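Local coordinates for protein endo-beta-1,4-glucanase (cellulase B) (Bacillus halodurans, PDB 4V2X) that hydrolyses beta-glucans such as xyloglucan and beta-1,3-1,4-glucans, probably cutting beta-1,4 bonds, with a family 5 catalytic module followed by Ig-like and CBM46 modules, at residues A423-D433 against K444-A452. Numbering follows the deposited sequence.
Sequences ANGQRLTPGQD and KAHVLSAIA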
loop_
_atom_site.group_PDB
_atom_site.type_symbol
_atom_site.label_atom_id
_atom_site.label_comp_id
_atom_site.label_asym_id
_atom_site.label_seq_id
_atom_site.Cartn_x
_atom_site.Cartn_y
_atom_site.Cartn_z
ATOM N N ALA A 423 58.938 -7.750 12.275
ATOM C CA ALA A 423 58.798 -8.442 13.554
ATOM C C ALA A 423 59.143 -7.424 14.615
ATOM O O ALA A 423 60.288 -6.975 14.689
ATOM C CB ALA A 423 59.733 -9.632 13.628
ATOM N N ASN A 424 58.155 -7.040 15.415
ATOM C CA ASN A 424 58.332 -5.946 16.369
ATOM C C ASN A 424 58.962 -4.720 15.692
ATOM O O ASN A 424 59.917 -4.130 16.206
ATOM C CB ASN A 424 59.198 -6.386 17.558
ATOM C CG ASN A 424 58.580 -7.520 18.361
ATOM O OD1 ASN A 424 57.401 -7.846 18.220
ATOM N ND2 ASN A 424 59.380 -8.115 19.233
ATOM N N GLY A 425 58.440 -4.354 14.523
ATOM C CA GLY A 425 58.930 -3.185 13.795
ATOM C C GLY A 425 60.190 -3.381 12.961
ATOM O O GLY A 425 60.489 -2.545 12.105
ATOM N N GLN A 426 60.930 -4.462 13.200
ATOM C CA GLN A 426 62.167 -4.732 12.461
ATOM C C GLN A 426 61.878 -5.383 11.120
ATOM O O GLN A 426 61.220 -6.428 11.055
ATOM C CB GLN A 426 63.095 -5.647 13.261
ATOM C CG GLN A 426 63.601 -5.049 14.563
ATOM C CD GLN A 426 64.580 -5.965 15.288
ATOM O OE1 GLN A 426 65.387 -6.664 14.662
ATOM N NE2 GLN A 426 64.516 -5.966 16.620
ATOM N N ARG A 427 62.407 -4.783 10.055
ATOM C CA ARG A 427 62.230 -5.305 8.709
ATOM C C ARG A 427 62.849 -6.696 8.597
ATOM O O ARG A 427 64.009 -6.903 8.967
ATOM C CB ARG A 427 62.863 -4.362 7.675
ATOM C CG ARG A 427 62.719 -4.843 6.239
ATOM C CD ARG A 427 63.607 -4.066 5.283
ATOM N NE ARG A 427 63.625 -4.663 3.944
ATOM C CZ ARG A 427 64.424 -5.657 3.545
ATOM N NH1 ARG A 427 65.308 -6.215 4.373
ATOM N NH2 ARG A 427 64.335 -6.103 2.296
ATOM N N LEU A 428 62.062 -7.643 8.094
ATOM C CA LEU A 428 62.529 -9.006 7.869
ATOM C C LEU A 428 63.020 -9.185 6.441
ATOM O O LEU A 428 62.599 -8.475 5.531
ATOM C CB LEU A 428 61.406 -10.001 8.154
ATOM C CG LEU A 428 60.851 -10.002 9.579
ATOM C CD1 LEU A 428 59.674 -10.958 9.677
ATOM C CD2 LEU A 428 61.915 -10.379 10.594
ATOM N N THR A 429 63.907 -10.157 6.254
ATOM C CA THR A 429 64.493 -10.437 4.958
ATOM C C THR A 429 63.675 -11.490 4.227
ATOM O O THR A 429 63.497 -12.591 4.742
ATOM C CB THR A 429 65.930 -10.954 5.118
ATOM O OG1 THR A 429 66.694 -10.004 5.869
ATOM C CG2 THR A 429 66.582 -11.182 3.757
ATOM N N PRO A 430 63.169 -11.159 3.027
ATOM C CA PRO A 430 62.445 -12.148 2.224
ATOM C C PRO A 430 63.280 -13.404 1.997
ATOM O O PRO A 430 64.497 -13.305 1.825
ATOM C CB PRO A 430 62.205 -11.427 0.893
ATOM C CG PRO A 430 62.310 -9.977 1.200
ATOM C CD PRO A 430 63.224 -9.837 2.373
ATOM N N GLY A 431 62.629 -14.566 2.016
ATOM C CA GLY A 431 63.307 -15.846 1.839
ATOM C C GLY A 431 63.918 -16.345 3.130
ATOM O O GLY A 431 63.542 -17.403 3.631
ATOM N N GLN A 432 64.866 -15.580 3.666
ATOM C CA GLN A 432 65.555 -15.933 4.903
ATOM C C GLN A 432 64.584 -16.029 6.081
ATOM O O GLN A 432 64.583 -17.021 6.799
ATOM C CB GLN A 432 66.638 -14.894 5.212
ATOM C CG GLN A 432 67.480 -15.202 6.443
ATOM C CD GLN A 432 68.185 -13.970 6.990
ATOM O OE1 GLN A 432 69.066 -13.407 6.339
ATOM N NE2 GLN A 432 67.802 -13.548 8.197
ATOM N N ASP A 433 63.772 -14.990 6.267
ATOM C CA ASP A 433 62.914 -14.866 7.451
ATOM C C ASP A 433 61.448 -15.223 7.206
ATOM O O ASP A 433 60.721 -15.509 8.156
ATOM C CB ASP A 433 62.990 -13.445 7.997
ATOM C CG ASP A 433 64.381 -13.062 8.465
ATOM O OD1 ASP A 433 65.144 -13.949 8.914
ATOM O OD2 ASP A 433 64.706 -11.859 8.391
ATOM N N LYS A 444 59.169 -17.805 9.446
ATOM C CA LYS A 444 60.145 -18.816 9.861
ATOM C C LYS A 444 60.314 -18.876 11.387
ATOM O O LYS A 444 60.235 -17.859 12.087
ATOM C CB LYS A 444 61.496 -18.577 9.180
ATOM C CG LYS A 444 61.465 -18.667 7.662
ATOM C CD LYS A 444 61.314 -20.095 7.167
ATOM C CE LYS A 444 61.029 -20.144 5.672
ATOM N NZ LYS A 444 62.165 -19.664 4.840
ATOM N N ALA A 445 60.551 -20.089 11.879
ATOM C CA ALA A 445 60.708 -20.377 13.303
ATOM C C ALA A 445 61.627 -19.415 14.055
ATOM O O ALA A 445 61.294 -18.980 15.160
ATOM C CB ALA A 445 61.217 -21.805 13.476
ATOM N N HIS A 446 62.780 -19.090 13.471
ATOM C CA HIS A 446 63.761 -18.250 14.168
ATOM C C HIS A 446 63.223 -16.851 14.447
ATOM O O HIS A 446 63.611 -16.227 15.429
ATOM C CB HIS A 446 65.106 -18.183 13.426
ATOM C CG HIS A 446 65.030 -17.559 12.069
ATOM N ND1 HIS A 446 64.754 -18.285 10.932
ATOM C CD2 HIS A 446 65.205 -16.278 11.662
ATOM C CE1 HIS A 446 64.756 -17.482 9.885
ATOM N NE2 HIS A 446 65.029 -16.258 10.300
ATOM N N VAL A 447 62.322 -16.374 13.590
ATOM C CA VAL A 447 61.661 -15.082 13.807
ATOM C C VAL A 447 60.723 -15.167 15.007
ATOM O O VAL A 447 60.720 -14.291 15.868
ATOM C CB VAL A 447 60.863 -14.633 12.565
ATOM C CG1 VAL A 447 60.063 -13.366 12.863
ATOM C CG2 VAL A 447 61.793 -14.418 11.374
ATOM N N LEU A 448 59.926 -16.229 15.059
ATOM C CA LEU A 448 58.987 -16.432 16.154
ATOM C C LEU A 448 59.725 -16.690 17.464
ATOM O O LEU A 448 59.325 -16.191 18.511
ATOM C CB LEU A 448 58.025 -17.581 15.829
ATOM C CG LEU A 448 57.155 -17.356 14.585
ATOM C CD1 LEU A 448 56.434 -18.636 14.186
ATOM C CD2 LEU A 448 56.152 -16.235 14.801
ATOM N N SER A 449 60.810 -17.457 17.390
ATOM C CA SER A 449 61.661 -17.696 18.554
ATOM C C SER A 449 62.271 -16.394 19.082
ATOM O O SER A 449 62.309 -16.179 20.286
ATOM C CB SER A 449 62.756 -18.716 18.218
ATOM O OG SER A 449 63.587 -18.943 19.337
ATOM N N ALA A 450 62.720 -15.514 18.191
ATOM C CA ALA A 450 63.240 -14.208 18.614
ATOM C C ALA A 450 62.187 -13.376 19.347
ATOM O O ALA A 450 62.491 -12.701 20.332
ATOM C CB ALA A 450 63.792 -13.440 17.428
ATOM N N ILE A 451 60.945 -13.435 18.872
ATOM C CA ILE A 451 59.853 -12.706 19.505
ATOM C C ILE A 451 59.439 -13.351 20.822
ATOM O O ILE A 451 59.185 -12.651 21.800
ATOM C CB ILE A 451 58.616 -12.628 18.576
ATOM C CG1 ILE A 451 58.940 -11.796 17.334
ATOM C CG2 ILE A 451 57.417 -12.039 19.315
ATOM C CD1 ILE A 451 57.923 -11.919 16.214
ATOM N N ALA A 452 59.385 -14.682 20.843
ATOM C CA ALA A 452 58.720 -15.417 21.919
ATOM C C ALA A 452 59.531 -16.548 22.573
ATOM O O ALA A 452 58.935 -17.446 23.159
ATOM C CB ALA A 452 57.419 -15.987 21.379
HETATM O O HOH W 1 59.097 -9.828 21.500
#
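The imidazole of His446 meets 423-433 at its edge: Asp433 OD1 and Gln432 O lie in the ring plane, while the Asp433 carboxylate is turned 60° from it. His446 NE2 gives OD1 a nearly straight hydrogen bond of 2.7 Å from the anti side, and CE1 comes within 3.1 Å of Gln432 O. A chi1 of 63° sets the ring between backbone N and carbonyl carbon, from where it turns back toward the N-terminal end of the helix. Asp433 illustrates how one carboxylate ties a loop to a helix: OD1 accepts a bent bond from Gln432 NE2, on the syn side but tilted out of the carboxylate plane, and OD2 takes the backbone N-H of Thr429 at 2.8 Å. Replacing Asp433 with an alanine is likely to leave His446 NE2, Gln432 NE2 and Thr429 N without this acceptor group and let the ring turn. Lys444 N bonds to Asp433 O (3.1 Å), and Lys444 NZ, salt-bridged to Glu435, adds a weak bond to Gly431 O. Val447 CG1 packs on Ala423 CB (3.8 Å) and tip to tip against Leu428 CD1. Ile451 CD1 touches Ala423 CB, and a water joins Asn424 ND2 to Ile451 O, while Asn424 OD1 accepts from Met462 N. In the Ig-like module, helix 445-452 follows hairpin 434-443 and rests on strands 458-467 and 473-480, beside the type I' turn linking strands 418-423 and 426-427.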